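PDB 2X3G: SIRV1 hypothetical protein ORF119 from Sulfolobus islandicus rudivirus 1 variant xx, which probably acts as a Rep-type HUH endonuclease that nicks viral DNA to start genome replication, and pairs through exchanged C-terminal tails. Local coordinates for the interface of chains A and B. Sequence-based numbering; all coordinates share one arbitrary frame. Chains: chain A/B, SIRV1 hypothetical protein ORF119.

The interface of chains A and B. Residues chain A 2, 5-6, 9, 49-51; chain B 118-119.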
# COMPACT_ATOMS: atom_id res chain seq x y z
N ASP A 2 4.86 -1.11 -13.14
CA ASP A 2 3.44 -1.00 -13.39
C ASP A 2 3.21 0.28 -14.20
O ASP A 2 2.44 0.29 -15.14
CB ASP A 2 2.63 -0.98 -12.08
CG ASP A 2 2.35 -2.38 -11.53
OD1 ASP A 2 2.20 -3.34 -12.32
OD2 ASP A 2 2.24 -2.51 -10.29
N LYS A 5 4.06 0.08 -17.84
CA LYS A 5 3.00 -0.67 -18.51
C LYS A 5 1.77 0.23 -18.68
O LYS A 5 1.18 0.28 -19.77
CB LYS A 5 2.60 -1.93 -17.74
CG LYS A 5 3.54 -3.12 -17.91
CD LYS A 5 2.93 -4.35 -17.20
CE LYS A 5 3.44 -5.67 -17.79
NZ LYS A 5 4.86 -5.96 -17.51
N VAL A 6 1.39 0.93 -17.62
CA VAL A 6 0.23 1.83 -17.67
C VAL A 6 0.41 2.86 -18.78
O VAL A 6 -0.51 3.12 -19.53
CB VAL A 6 -0.04 2.51 -16.30
CG1 VAL A 6 -0.96 3.75 -16.44
CG2 VAL A 6 -0.66 1.49 -15.32
N PHE A 9 0.08 1.10 -22.31
CA PHE A 9 -1.30 0.76 -22.64
C PHE A 9 -2.11 2.03 -22.86
O PHE A 9 -2.90 2.12 -23.79
CB PHE A 9 -1.95 -0.09 -21.54
CG PHE A 9 -1.29 -1.41 -21.29
CD1 PHE A 9 -0.53 -2.05 -22.25
CD2 PHE A 9 -1.48 -2.05 -20.08
CE1 PHE A 9 0.05 -3.28 -22.00
CE2 PHE A 9 -0.91 -3.28 -19.83
CZ PHE A 9 -0.14 -3.88 -20.77
N HIS A 49 -6.57 -4.75 -21.13
CA HIS A 49 -5.79 -4.87 -19.89
C HIS A 49 -6.49 -4.16 -18.75
O HIS A 49 -7.20 -3.19 -18.95
CB HIS A 49 -4.41 -4.28 -20.09
CG HIS A 49 -3.58 -5.05 -21.06
ND1 HIS A 49 -3.10 -6.32 -20.79
CD2 HIS A 49 -3.18 -4.75 -22.32
CE1 HIS A 49 -2.42 -6.76 -21.83
NE2 HIS A 49 -2.44 -5.83 -22.77
N VAL A 50 -6.30 -4.68 -17.54
CA VAL A 50 -6.99 -4.14 -16.38
C VAL A 50 -5.98 -4.03 -15.25
O VAL A 50 -5.28 -5.00 -14.95
CB VAL A 50 -8.16 -5.00 -15.94
CG1 VAL A 50 -8.83 -4.41 -14.68
CG2 VAL A 50 -9.19 -5.14 -17.06
N PHE A 51 -5.87 -2.83 -14.70
CA PHE A 51 -5.01 -2.54 -13.57
C PHE A 51 -5.93 -2.21 -12.41
O PHE A 51 -6.85 -1.43 -12.57
CB PHE A 51 -4.11 -1.35 -13.91
CG PHE A 51 -3.13 -1.01 -12.85
CD1 PHE A 51 -2.24 -1.96 -12.37
CD2 PHE A 51 -3.03 0.29 -12.38
CE1 PHE A 51 -1.32 -1.64 -11.39
CE2 PHE A 51 -2.10 0.62 -11.41
CZ PHE A 51 -1.25 -0.35 -10.91
N MSE B 118 -2.01 -6.23 -12.26
CA MSE B 118 -2.13 -5.87 -13.67
C MSE B 118 -2.35 -7.14 -14.45
O MSE B 118 -1.56 -8.08 -14.34
CB MSE B 118 -0.87 -5.19 -14.18
CG MSE B 118 -0.85 -4.93 -15.70
SE MSE B 118 -2.10 -3.54 -16.26
CE MSE B 118 -0.96 -1.98 -15.87
N SER B 119 -3.42 -7.15 -15.25
CA SER B 119 -3.65 -8.18 -16.24
C SER B 119 -3.65 -7.57 -17.63
O SER B 119 -4.00 -6.41 -17.82
CB SER B 119 -4.98 -8.90 -15.99
OG SER B 119 -6.09 -8.08 -16.30
OXT SER B 119 -3.31 -8.20 -18.62
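A reciprocal C-terminal strand exchange joins the two chains here: strand 116-118 of chain B adds antiparallel to the edge of strand 49-55 of chain A, with A:Phe51 bridged to B:Met118, and two-fold symmetry supplies the twin. The arrangement illustrates how an extended tail can tie two subunits together, and it suggests, without proving, a dimer in solution. Backbone bonds set the register. B:Ser119 N donates to A:Val50 O at 2.9 Å, while A:Val50 N donates to B:Ser119 O, a carboxylate oxygen of the chain end. That carboxylate lies at the edge of the A:His49 imidazole, in its plane, and A:His49 ND1 forks to both oxygens, reaching B:Ser119 OXT at 2.9 Å and B:Ser119 O at 3.1 Å. B:Ser119 O is thereby gripped by two donors, and the terminal negative charge would probably favour a protonated imidazole. A:Phe9 lies over one face of the A:His49 imidazole, its CZ 3.5 Å above the ring plane near the centre, which probably helps hold the ring's orientation. The selenomethionine B:Met118 is the apolar plug between helix 2-10 and strand 49-55. Its CG stands anti to the backbone N (chi1 173°), and bends at chi2 and chi3 fold the chain's end inward against the helix. The selenium meets the rim of A:Phe9 in the ring plane, and the side chain crosses that of A:Phe51 at about a right angle. B:Met118 CE, the methyl beyond the selenium, settles 3.5 Å from A:Val6 CG2.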